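Long-range contacts in putative deoxyribonuclease yjjV (Escherichia coli, PDB 1ZZM), which is a TatD-type metal-dependent hydrolase that binds two divalent metal cations and probably acts on ester bonds, perhaps those of DNA: residues T8-D13 and T206-M211; F14-G19 and P220-Q225; I37-E42 and V95-L100; R48-A53 and A61-H66. All blocks are in the same frame, centred on the assembly; numbering follows the deposited sequence.

How the contacts relate
Contacts 1 and 3 meet at the dinuclear metal site: both reach the zinc ion of chain B and share a bridging water, with His11 NE2 and Glu97 OE1 2.9 Å apart; their centres are about 11 Å apart. Contact 2 lies beside contact 1, centres about 7 Å apart, where Asn221 N probably donates to Pro209 O at 3.0 Å. It brings together later parts of the same two loops. Contact 4 is second shell: its centre is about 8 Å from that of contact 3, and Gly96 N probably donates to Leu63 O at 2.8 Å. Arg48 of contact 4 also forms a salt bridge with Asp13 of contact 1.

Contact 1 of 4, residues T8-D13 and T206-M211; sequences THCHFD and TDAPDM. With ZN (zinc ion), chain B.
His9, His11 and Asp207 converge on one zinc ion, and the carboxylate is the distant member of the three. His9 NE2 binds the metal at 2.1 Å and His11 NE2 at 2.0 Å, whereas Asp207 OD1 stands 2.7 Å from the zinc, a long metal bond. Imidazole suits the first two places because a nitrogen lone pair makes a firm zinc ligand; a carboxylate oxygen can serve as a ligand at longer range. Asp207 CG stands anti to its backbone N (chi1 -166°), which helps carry the carboxylate to the zinc although CB points away from the other segment. His9 and Asp207 run side by side with ring and carboxylate planes 75° apart, while the His11 ring brings its edge, in plane, to Asp207 OD1. Glu97 and a water complete the shell. The pair His9 and His11, following strand 5-7, is the HxH signature of metal-dependent hydrolases built on a TIM barrel, and Asp207, following strand 202-204, is the aspartate contributed by the last strand. Two backbone bonds hold the loops together: Asp207 N donates to His9 O at 2.8 Å, and His11 N donates to Ala208 O, also at 2.8 Å. Thr206 opens an ST turn, its OG1 accepting from Ala208 N at 2.9 Å while also hydrogen-bonding Asp7. A valine in place of Thr206 would probably leave Ala208 N and the Asp7 carboxylate without this mate and let the turn leading through Asp207 shift. Farther from the metal, Cys10 SG lies 3.9 Å from Ala208 CB.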
loop_
_atom_site.group_PDB
_atom_site.type_symbol
_atom_site.label_atom_id
_atom_site.label_comp_id
_atom_site.label_asym_id
_atom_site.label_seq_id
_atom_site.Cartn_x
_atom_site.Cartn_y
_atom_site.Cartn_z
ATOM N N THR A 8 1.013 0.615 -6.363
ATOM C CA THR A 8 0.294 1.331 -5.306
ATOM C C THR A 8 0.966 1.372 -3.932
ATOM O O THR A 8 0.375 1.861 -2.968
ATOM C CB THR A 8 -1.115 0.772 -5.122
ATOM O OG1 THR A 8 -1.033 -0.609 -4.722
ATOM C CG2 THR A 8 -1.890 0.877 -6.469
ATOM N N HIS A 9 2.219 0.923 -3.828
ATOM C CA HIS A 9 2.842 0.951 -2.500
ATOM C C HIS A 9 4.360 0.801 -2.644
ATOM O O HIS A 9 4.878 -0.304 -2.734
ATOM C CB HIS A 9 2.284 -0.218 -1.671
ATOM C CG HIS A 9 2.567 -0.116 -0.202
ATOM N ND1 HIS A 9 1.613 0.253 0.720
ATOM C CD2 HIS A 9 3.701 -0.361 0.502
ATOM C CE1 HIS A 9 2.144 0.235 1.931
ATOM N NE2 HIS A 9 3.412 -0.130 1.821
ATOM N N CYS A 10 5.067 1.918 -2.702
ATOM C CA CYS A 10 6.515 1.869 -2.801
ATOM C C CYS A 10 7.102 2.941 -1.900
ATOM O O CYS A 10 6.747 4.121 -2.014
ATOM C CB CYS A 10 6.960 2.100 -4.258
ATOM S SG CYS A 10 8.796 2.140 -4.438
ATOM N N HIS A 11 8.006 2.540 -0.998
ATOM C CA HIS A 11 8.634 3.483 -0.074
ATOM C C HIS A 11 9.797 4.124 -0.821
ATOM O O HIS A 11 10.976 3.909 -0.518
ATOM C CB HIS A 11 9.106 2.728 1.169
ATOM C CG HIS A 11 7.969 2.233 2.012
ATOM N ND1 HIS A 11 7.258 3.064 2.845
ATOM C CD2 HIS A 11 7.345 1.032 2.059
ATOM C CE1 HIS A 11 6.238 2.409 3.365
ATOM N NE2 HIS A 11 6.264 1.174 2.898
ATOM N N PHE A 12 9.429 4.930 -1.798
ATOM C CA PHE A 12 10.385 5.579 -2.693
ATOM C C PHE A 12 11.268 6.665 -2.080
ATOM O O PHE A 12 12.162 7.178 -2.761
ATOM C CB PHE A 12 9.598 6.161 -3.853
ATOM C CG PHE A 12 10.399 6.348 -5.113
ATOM C CD1 PHE A 12 10.744 5.258 -5.891
ATOM C CD2 PHE A 12 10.774 7.630 -5.532
ATOM C CE1 PHE A 12 11.462 5.425 -7.089
ATOM C CE2 PHE A 12 11.494 7.818 -6.728
ATOM C CZ PHE A 12 11.839 6.721 -7.503
ATOM N N ASP A 13 11.023 7.029 -0.822
ATOM C CA ASP A 13 11.830 8.043 -0.147
ATOM C C ASP A 13 12.975 7.399 0.641
ATOM O O ASP A 13 13.766 8.090 1.281
ATOM C CB ASP A 13 10.972 8.909 0.795
ATOM C CG ASP A 13 10.174 8.090 1.800
ATOM O OD1 ASP A 13 9.593 7.052 1.425
ATOM O OD2 ASP A 13 10.123 8.524 2.965
ATOM N N THR A 206 4.562 -3.348 -4.828
ATOM C CA THR A 206 5.825 -4.039 -4.519
ATOM C C THR A 206 6.252 -3.948 -3.044
ATOM O O THR A 206 6.902 -4.862 -2.525
ATOM C CB THR A 206 7.066 -3.493 -5.287
ATOM O OG1 THR A 206 7.250 -2.105 -4.960
ATOM C CG2 THR A 206 6.923 -3.707 -6.821
ATOM N N ASP A 207 5.891 -2.852 -2.381
ATOM C CA ASP A 207 6.339 -2.528 -1.025
ATOM C C ASP A 207 7.873 -2.351 -1.092
ATOM O O ASP A 207 8.574 -2.514 -0.093
ATOM C CB ASP A 207 5.981 -3.592 0.045
ATOM C CG ASP A 207 6.157 -3.054 1.487
ATOM O OD1 ASP A 207 6.192 -1.823 1.678
ATOM O OD2 ASP A 207 6.244 -3.840 2.447
ATOM N N ALA A 208 8.403 -2.024 -2.269
ATOM C CA ALA A 208 9.865 -1.833 -2.375
ATOM C C ALA A 208 10.310 -0.734 -1.415
ATOM O O ALA A 208 9.626 0.274 -1.241
ATOM C CB ALA A 208 10.266 -1.467 -3.821
ATOM N N PRO A 209 11.527 -0.851 -0.863
ATOM C CA PRO A 209 12.530 -1.894 -1.059
ATOM C C PRO A 209 12.322 -3.203 -0.311
ATOM O O PRO A 209 13.145 -4.104 -0.421
ATOM C CB PRO A 209 13.818 -1.176 -0.644
ATOM C CG PRO A 209 13.358 -0.445 0.544
ATOM C CD PRO A 209 12.021 0.158 0.087
ATOM N N ASP A 210 11.252 -3.328 0.462
ATOM C CA ASP A 210 11.051 -4.604 1.177
ATOM C C ASP A 210 10.302 -5.618 0.301
ATOM O O ASP A 210 10.007 -5.324 -0.865
ATOM C CB ASP A 210 10.289 -4.359 2.486
ATOM C CG ASP A 210 11.027 -3.399 3.424
ATOM O OD1 ASP A 210 12.280 -3.324 3.364
ATOM O OD2 ASP A 210 10.357 -2.730 4.245
ATOM N N MET A 211 10.015 -6.797 0.866
ATOM C CA MET A 211 9.297 -7.871 0.166
ATOM C C MET A 211 9.899 -8.269 -1.205
ATOM O O MET A 211 9.212 -8.283 -2.227
ATOM C CB MET A 211 7.799 -7.478 0.039
ATOM C CG MET A 211 7.097 -7.198 1.429
ATOM S SD MET A 211 5.260 -6.782 1.488
ATOM C CE MET A 211 4.528 -8.433 1.514
HETATM ZN ZN ZN B . 4.862 -0.193 3.320
HETATM O O HOH W 1 5.235 -1.478 4.838
#

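Contact 2 of 4, residues F14-G19 and P220-Q225; sequences FPPFSG and PNRPEQ
The Arg222 guanidinium carries Phe17 CE1 over the centre of one face, while Glu224 and a water lie at its edge. For the phenyl ring, Arg222 is instead an edge neighbour, since the two planes are 63° apart; Pro16 CD lies over one face of that ring, toward the rim. Phe17 CE1 is 3.9 Å from Arg222 CZ. Phe17 CZ comes within 3.3 Å of Asn221 O, a buried carbonyl oxygen with no hydrogen-bonding partner in the model. Phe17 and Pro223 meet tip to tip, CE1 to CD at 3.5 Å. These residues join the loops that follow the first and last strands of the TIM barrel, 5-7 and 202-204, and Phe12 adds a second, nearly parallel ring beside Phe17. Pro16, entered through a cis peptide bond, sets its CG 3.6 Å from Arg222 NH1 and its CD 3.8 Å from Pro220 CB; rigid proline rings suit such loop-to-loop packing. A bend at chi3 (61°) turns Arg222 NE out of the line of the chain, and NE forms a salt bridge with Glu224 OE2 at 2.8 Å, met on the syn side, while NH1 donates to a water at 3.0 Å that in turn donates to Pro16 O.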
loop_
_atom_site.group_PDB
_atom_site.type_symbol
_atom_site.label_atom_id
_atom_site.label_comp_id
_atom_site.label_asym_id
_atom_site.label_seq_id
_atom_site.Cartn_x
_atom_site.Cartn_y
_atom_site.Cartn_z
ATOM N N PHE A 14 13.041 6.078 0.608
ATOM C CA PHE A 14 14.123 5.353 1.280
ATOM C C PHE A 14 15.145 4.842 0.260
ATOM O O PHE A 14 14.890 4.836 -0.950
ATOM C CB PHE A 14 13.578 4.122 2.000
ATOM C CG PHE A 14 12.857 4.420 3.284
ATOM C CD1 PHE A 14 11.545 4.918 3.278
ATOM C CD2 PHE A 14 13.493 4.212 4.508
ATOM C CE1 PHE A 14 10.878 5.215 4.496
ATOM C CE2 PHE A 14 12.841 4.498 5.714
ATOM C CZ PHE A 14 11.533 5.003 5.716
ATOM N N PRO A 15 16.305 4.347 0.747
ATOM C CA PRO A 15 17.357 3.800 -0.126
ATOM C C PRO A 15 16.783 2.517 -0.736
ATOM O O PRO A 15 16.029 1.800 -0.076
ATOM C CB PRO A 15 18.501 3.459 0.856
ATOM C CG PRO A 15 18.246 4.352 2.055
ATOM C CD PRO A 15 16.722 4.333 2.166
ATOM N N PRO A 16 17.209 2.134 -1.947
ATOM C CA PRO A 16 18.189 2.736 -2.854
ATOM C C PRO A 16 17.665 3.849 -3.761
ATOM O O PRO A 16 18.420 4.368 -4.594
ATOM C CB PRO A 16 18.657 1.530 -3.664
ATOM C CG PRO A 16 17.374 0.803 -3.899
ATOM C CD PRO A 16 16.678 0.878 -2.508
ATOM N N PHE A 17 16.404 4.259 -3.593
ATOM C CA PHE A 17 15.830 5.278 -4.487
ATOM C C PHE A 17 16.180 6.720 -4.147
ATOM O O PHE A 17 16.235 7.594 -5.035
ATOM C CB PHE A 17 14.296 5.110 -4.532
ATOM C CG PHE A 17 13.866 3.676 -4.534
ATOM C CD1 PHE A 17 14.147 2.855 -5.624
ATOM C CD2 PHE A 17 13.261 3.118 -3.410
ATOM C CE1 PHE A 17 13.845 1.493 -5.591
ATOM C CE2 PHE A 17 12.948 1.760 -3.363
ATOM C CZ PHE A 17 13.244 0.938 -4.450
ATOM N N SER A 18 16.401 6.974 -2.862
ATOM C CA SER A 18 16.704 8.311 -2.389
ATOM C C SER A 18 17.998 8.760 -3.043
ATOM O O SER A 18 19.003 8.055 -2.953
ATOM C CB SER A 18 16.862 8.293 -0.860
ATOM O OG SER A 18 17.101 9.613 -0.390
ATOM N N GLY A 19 17.967 9.912 -3.709
ATOM C CA GLY A 19 19.150 10.422 -4.387
ATOM C C GLY A 19 19.377 9.819 -5.757
ATOM O O GLY A 19 20.327 10.187 -6.453
ATOM N N PRO A 220 17.785 -5.070 -2.651
ATOM C CA PRO A 220 16.496 -4.375 -2.538
ATOM C C PRO A 220 15.473 -4.623 -3.629
ATOM O O PRO A 220 15.804 -4.834 -4.795
ATOM C CB PRO A 220 16.898 -2.898 -2.439
ATOM C CG PRO A 220 18.252 -2.846 -3.077
ATOM C CD PRO A 220 18.916 -4.128 -2.686
ATOM N N ASN A 221 14.201 -4.615 -3.231
ATOM C CA ASN A 221 13.116 -4.775 -4.182
ATOM C C ASN A 221 13.015 -3.394 -4.848
ATOM O O ASN A 221 13.432 -2.392 -4.283
ATOM C CB ASN A 221 11.802 -5.101 -3.438
ATOM C CG ASN A 221 10.733 -5.648 -4.363
ATOM O OD1 ASN A 221 11.005 -5.953 -5.509
ATOM N ND2 ASN A 221 9.507 -5.804 -3.851
ATOM N N ARG A 222 12.459 -3.338 -6.046
ATOM C CA ARG A 222 12.343 -2.082 -6.778
ATOM C C ARG A 222 10.958 -2.052 -7.426
ATOM O O ARG A 222 10.389 -3.095 -7.728
ATOM C CB ARG A 222 13.449 -2.004 -7.851
ATOM C CG ARG A 222 14.865 -2.096 -7.293
ATOM C CD ARG A 222 15.886 -1.777 -8.407
ATOM N NE ARG A 222 15.711 -0.429 -8.936
ATOM C CZ ARG A 222 16.320 0.652 -8.459
ATOM N NH1 ARG A 222 17.163 0.538 -7.454
ATOM N NH2 ARG A 222 16.062 1.859 -8.967
ATOM N N PRO A 223 10.399 -0.852 -7.649
ATOM C CA PRO A 223 9.059 -0.769 -8.249
ATOM C C PRO A 223 8.866 -1.423 -9.605
ATOM O O PRO A 223 7.759 -1.867 -9.908
ATOM C CB PRO A 223 8.758 0.743 -8.238
ATOM C CG PRO A 223 10.160 1.352 -8.337
ATOM C CD PRO A 223 10.968 0.484 -7.401
ATOM N N GLU A 224 9.922 -1.532 -10.416
ATOM C CA GLU A 224 9.747 -2.180 -11.711
ATOM C C GLU A 224 9.353 -3.645 -11.521
ATOM O O GLU A 224 8.845 -4.268 -12.444
ATOM C CB GLU A 224 11.029 -2.092 -12.582
ATOM C CG GLU A 224 12.278 -2.526 -11.869
ATOM C CD GLU A 224 12.943 -1.386 -11.132
ATOM O OE1 GLU A 224 12.230 -0.519 -10.577
ATOM O OE2 GLU A 224 14.189 -1.345 -11.096
ATOM N N GLN A 225 9.588 -4.190 -10.329
ATOM C CA GLN A 225 9.247 -5.577 -10.065
ATOM C C GLN A 225 7.735 -5.759 -10.060
ATOM O O GLN A 225 7.259 -6.882 -10.048
ATOM C CB GLN A 225 9.870 -6.054 -8.737
ATOM C CG GLN A 225 11.417 -6.219 -8.796
ATOM C CD GLN A 225 11.807 -7.439 -9.594
ATOM O OE1 GLN A 225 11.527 -7.525 -10.789
ATOM N NE2 GLN A 225 12.428 -8.410 -8.929
HETATM O O HOH W 2 18.545 3.162 -6.960
#

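Contact 3 of 4, residues I37-E42 and V95-L100; sequences IVPATE and VGEIGL. With ZN (zinc ion), chain C; ZN (zinc ion), chain B.
Pro39 and Ala40 press on the foot of Glu97, while the carboxylate at the other end of that side chain lies among metals and water. The tight part is small: Pro39 CB lies 3.8 Å from Glu97 CB, and Ala40 O is 3.4 Å from the same carbon. Gly96 brings its main chain to Pro39, C to CB at 3.9 Å. The chain then turns a corner at Glu97. The other side is one of coordination rather than packing. With CG anti to the backbone N (chi1 -153°) and an extended chain beyond, Glu97 reaches both ions: OE1 binds the zinc of chain B at 2.0 Å and OE2 the zinc of chain C at 2.1 Å. A carboxylate suits this place because its two oxygens can bridge two cations, and a water bridges them as well. His9 and His11 share the first zinc, His133 and His157 the second, as expected of a dinuclear TatD-type site. Strand 59-63 hydrogen-bonds to both segments, through Ala62 with Val38 and Ala40 and through Leu63 with Gly96; helix 46-55 touches Ala40, and helix 109-125 touches Ile98.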
loop_
_atom_site.group_PDB
_atom_site.type_symbol
_atom_site.label_atom_id
_atom_site.label_comp_id
_atom_site.label_asym_id
_atom_site.label_seq_id
_atom_site.Cartn_x
_atom_site.Cartn_y
_atom_site.Cartn_z
ATOM N N ILE A 37 2.640 5.126 -5.842
ATOM C CA ILE A 37 2.089 5.787 -4.656
ATOM C C ILE A 37 3.080 5.533 -3.514
ATOM O O ILE A 37 3.446 4.357 -3.254
ATOM C CB ILE A 37 0.720 5.194 -4.270
ATOM C CG1 ILE A 37 -0.307 5.476 -5.379
ATOM C CG2 ILE A 37 0.222 5.808 -2.980
ATOM C CD1 ILE A 37 0.002 4.809 -6.682
ATOM N N VAL A 38 3.500 6.621 -2.868
ATOM C CA VAL A 38 4.501 6.614 -1.789
ATOM C C VAL A 38 3.860 6.898 -0.436
ATOM O O VAL A 38 3.491 8.030 -0.141
ATOM C CB VAL A 38 5.580 7.721 -2.039
ATOM C CG1 VAL A 38 6.691 7.629 -1.001
ATOM C CG2 VAL A 38 6.137 7.601 -3.463
ATOM N N PRO A 39 3.691 5.863 0.395
ATOM C CA PRO A 39 3.080 6.095 1.706
ATOM C C PRO A 39 4.135 6.456 2.742
ATOM O O PRO A 39 5.206 5.823 2.792
ATOM C CB PRO A 39 2.384 4.776 1.999
ATOM C CG PRO A 39 3.223 3.756 1.307
ATOM C CD PRO A 39 3.873 4.428 0.122
ATOM N N ALA A 40 3.868 7.467 3.566
ATOM C CA ALA A 40 4.879 7.850 4.572
ATOM C C ALA A 40 4.865 6.864 5.730
ATOM O O ALA A 40 3.935 6.057 5.854
ATOM C CB ALA A 40 4.619 9.233 5.081
ATOM N N THR A 41 5.894 6.943 6.580
ATOM C CA THR A 41 6.029 6.069 7.746
ATOM C C THR A 41 5.999 6.806 9.072
ATOM O O THR A 41 5.699 6.221 10.117
ATOM C CB THR A 41 7.357 5.303 7.694
ATOM O OG1 THR A 41 8.441 6.254 7.574
ATOM C CG2 THR A 41 7.366 4.312 6.469
ATOM N N GLU A 42 6.297 8.098 9.035
ATOM C CA GLU A 42 6.360 8.891 10.256
ATOM C C GLU A 42 6.409 10.357 9.914
ATOM O O GLU A 42 6.842 10.717 8.823
ATOM C CB GLU A 42 7.609 8.523 11.081
ATOM C CG GLU A 42 8.940 8.900 10.402
ATOM C CD GLU A 42 10.146 8.602 11.304
ATOM O OE1 GLU A 42 10.314 9.281 12.345
ATOM O OE2 GLU A 42 10.901 7.671 10.978
ATOM N N VAL A 95 -4.582 8.445 3.490
ATOM C CA VAL A 95 -4.011 8.568 4.819
ATOM C C VAL A 95 -3.303 7.242 4.816
ATOM O O VAL A 95 -3.881 6.138 4.825
ATOM C CB VAL A 95 -5.047 8.634 5.905
ATOM C CG1 VAL A 95 -4.382 8.473 7.291
ATOM C CG2 VAL A 95 -5.753 9.976 5.811
ATOM N N GLY A 96 -2.008 7.358 4.762
ATOM C CA GLY A 96 -1.300 6.156 4.639
ATOM C C GLY A 96 0.158 6.141 4.873
ATOM O O GLY A 96 0.915 7.123 4.870
ATOM N N GLU A 97 0.161 4.894 5.302
ATOM C CA GLU A 97 0.742 3.710 5.828
ATOM C C GLU A 97 0.477 3.758 7.297
ATOM O O GLU A 97 1.227 4.316 8.085
ATOM C CB GLU A 97 2.119 3.199 5.473
ATOM C CG GLU A 97 1.858 1.677 5.722
ATOM C CD GLU A 97 2.850 0.674 5.155
ATOM O OE1 GLU A 97 3.880 1.042 4.554
ATOM O OE2 GLU A 97 2.564 -0.528 5.327
ATOM N N ILE A 98 -0.694 3.225 7.619
ATOM C CA ILE A 98 -1.147 3.110 9.007
ATOM C C ILE A 98 -1.553 1.644 9.118
ATOM O O ILE A 98 -1.643 0.957 8.100
ATOM C CB ILE A 98 -2.360 3.988 9.305
ATOM C CG1 ILE A 98 -3.576 3.493 8.513
ATOM C CG2 ILE A 98 -2.036 5.427 8.956
ATOM C CD1 ILE A 98 -4.778 4.421 8.634
ATOM N N GLY A 99 -1.739 1.156 10.346
ATOM C CA GLY A 99 -2.137 -0.222 10.492
ATOM C C GLY A 99 -1.637 -0.821 11.799
ATOM O O GLY A 99 -1.423 -0.110 12.781
ATOM N N LEU A 100 -1.521 -2.147 11.794
ATOM C CA LEU A 100 -1.118 -2.908 12.957
ATOM C C LEU A 100 -0.077 -3.943 12.579
ATOM O O LEU A 100 -0.026 -4.407 11.439
ATOM C CB LEU A 100 -2.320 -3.642 13.535
ATOM C CG LEU A 100 -3.554 -2.762 13.780
ATOM C CD1 LEU A 100 -4.709 -3.689 13.949
ATOM C CD2 LEU A 100 -3.366 -1.827 14.992
HETATM ZN ZN ZN C . 3.476 -2.441 5.205
HETATM ZN ZN ZN B . 4.862 -0.193 3.320
HETATM O O HOH W 1 5.235 -1.478 4.838
HETATM O O HOH W 3 4.841 -4.422 4.895
#

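Contact 4 of 4, residues R48-A53 and A61-H66; sequences RVLALA and AALGLH
Val49 and Ala53 of helix 46-55 straddle the small side chain of Ala61. Val49 CG1 lies 3.6 Å from Ala61 CB, and Ala53 CB is 3.8 Å from that same carbon. Alanine suits both places, because only methyl groups lie between helix and strand here, and the CA atoms of Ala53 and Ala61 come to 5.8 Å. Val49 places CG1 anti to its backbone N (chi1 170°), which carries this branch over the strand, where it also comes within 3.9 Å of Ala62 O. Toward the end of the strand, Leu50 and Leu63 cross at about a right angle, and Leu50 CD2 touches Leu63 CD1 at 3.9 Å. Leu63 CD2 lies equally near Leu50 CD2, so both of its methyls bear on the one branch, as suits a long, forked apolar side chain bridging a wider gap. An alanine in place of Leu63 would probably open a gap beside Leu50 CD2 and set that branch free to turn. Leu63 also touches Phe46 of the same helix, and Leu81 and Ala84 of helix 75-87, while Leu50 also meets Pro89. Farther out, a salt bridge from Arg48 to Asp13 ties the helix to the loop after strand 5-7. The axes of helix 48-53 and strand 61-63 approach to 8.3 Å and run nearly antiparallel, 159° between directions, as in a beta-alpha-beta crossover of a TIM barrel: helix 46-55 links the neighbouring parallel strands 33-39 and 59-63, and the backbone of Ala61 bonds to Lys91 and Val93.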
loop_
_atom_site.group_PDB
_atom_site.type_symbol
_atom_site.label_atom_id
_atom_site.label_comp_id
_atom_site.label_asym_id
_atom_site.label_seq_id
_atom_site.Cartn_x
_atom_site.Cartn_y
_atom_site.Cartn_z
ATOM N N ARG A 48 9.638 15.096 2.988
ATOM C CA ARG A 48 10.274 14.467 1.844
ATOM C C ARG A 48 9.299 13.676 0.935
ATOM O O ARG A 48 9.511 13.576 -0.280
ATOM C CB ARG A 48 11.424 13.591 2.329
ATOM C CG ARG A 48 11.045 12.266 2.977
ATOM C CD ARG A 48 12.333 11.618 3.551
ATOM N NE ARG A 48 12.121 10.217 3.913
ATOM C CZ ARG A 48 13.057 9.440 4.443
ATOM N NH1 ARG A 48 14.272 9.926 4.691
ATOM N NH2 ARG A 48 12.804 8.161 4.665
ATOM N N VAL A 49 8.238 13.117 1.522
ATOM C CA VAL A 49 7.260 12.383 0.739
ATOM C C VAL A 49 6.420 13.406 -0.040
ATOM O O VAL A 49 6.147 13.216 -1.226
ATOM C CB VAL A 49 6.375 11.485 1.657
ATOM C CG1 VAL A 49 5.144 10.874 0.879
ATOM C CG2 VAL A 49 7.241 10.353 2.179
ATOM N N LEU A 50 6.058 14.507 0.612
ATOM C CA LEU A 50 5.281 15.538 -0.079
ATOM C C LEU A 50 6.126 16.128 -1.203
ATOM O O LEU A 50 5.608 16.403 -2.283
ATOM C CB LEU A 50 4.853 16.659 0.877
ATOM C CG LEU A 50 3.730 16.337 1.887
ATOM C CD1 LEU A 50 3.245 17.637 2.519
ATOM C CD2 LEU A 50 2.542 15.680 1.196
ATOM N N ALA A 51 7.421 16.335 -0.954
ATOM C CA ALA A 51 8.299 16.900 -1.995
ATOM C C ALA A 51 8.366 15.957 -3.191
ATOM O O ALA A 51 8.348 16.418 -4.323
ATOM C CB ALA A 51 9.711 17.148 -1.455
ATOM N N LEU A 52 8.445 14.651 -2.949
ATOM C CA LEU A 52 8.478 13.693 -4.051
ATOM C C LEU A 52 7.220 13.847 -4.895
ATOM O O LEU A 52 7.297 13.923 -6.129
ATOM C CB LEU A 52 8.536 12.238 -3.527
ATOM C CG LEU A 52 9.879 11.712 -3.011
ATOM C CD1 LEU A 52 9.731 10.243 -2.509
ATOM C CD2 LEU A 52 10.866 11.800 -4.194
ATOM N N ALA A 53 6.054 13.894 -4.240
ATOM C CA ALA A 53 4.803 13.995 -4.993
ATOM C C ALA A 53 4.671 15.324 -5.722
ATOM O O ALA A 53 4.121 15.384 -6.816
ATOM C CB ALA A 53 3.585 13.794 -4.050
ATOM N N ALA A 61 1.312 10.616 -3.171
ATOM C CA ALA A 61 1.652 10.353 -1.774
ATOM C C ALA A 61 0.493 10.009 -0.848
ATOM O O ALA A 61 -0.667 10.269 -1.171
ATOM C CB ALA A 61 2.361 11.594 -1.227
ATOM N N ALA A 62 0.848 9.415 0.302
ATOM C CA ALA A 62 -0.072 9.139 1.390
ATOM C C ALA A 62 0.745 9.570 2.632
ATOM O O ALA A 62 1.986 9.411 2.656
ATOM C CB ALA A 62 -0.429 7.659 1.462
ATOM N N LEU A 63 0.068 10.159 3.619
ATOM C CA LEU A 63 0.699 10.607 4.856
ATOM C C LEU A 63 0.028 9.848 5.986
ATOM O O LEU A 63 -1.207 9.671 6.023
ATOM C CB LEU A 63 0.487 12.111 5.081
ATOM C CG LEU A 63 1.009 13.036 3.984
ATOM C CD1 LEU A 63 0.691 14.490 4.369
ATOM C CD2 LEU A 63 2.523 12.810 3.817
ATOM N N GLY A 64 0.852 9.391 6.921
ATOM C CA GLY A 64 0.330 8.618 8.012
ATOM C C GLY A 64 1.498 8.131 8.841
ATOM O O GLY A 64 2.681 8.300 8.463
ATOM N N LEU A 65 1.161 7.459 9.932
ATOM C CA LEU A 65 2.154 6.972 10.893
ATOM C C LEU A 65 2.107 5.433 10.966
ATOM O O LEU A 65 1.138 4.874 11.442
ATOM C CB LEU A 65 1.805 7.606 12.244
ATOM C CG LEU A 65 1.604 9.139 12.252
ATOM C CD1 LEU A 65 1.076 9.593 13.612
ATOM C CD2 LEU A 65 2.926 9.862 11.978
ATOM N N HIS A 66 3.186 4.797 10.488
ATOM C CA HIS A 66 3.374 3.349 10.385
ATOM C C HIS A 66 3.544 2.663 11.741
ATOM O O HIS A 66 4.276 3.151 12.605
ATOM C CB HIS A 66 4.597 3.110 9.468
ATOM C CG HIS A 66 4.700 1.719 8.913
ATOM N ND1 HIS A 66 4.869 0.606 9.709
ATOM C CD2 HIS A 66 4.783 1.278 7.631
ATOM C CE1 HIS A 66 5.056 -0.460 8.947
ATOM N NE2 HIS A 66 5.011 -0.078 7.680
#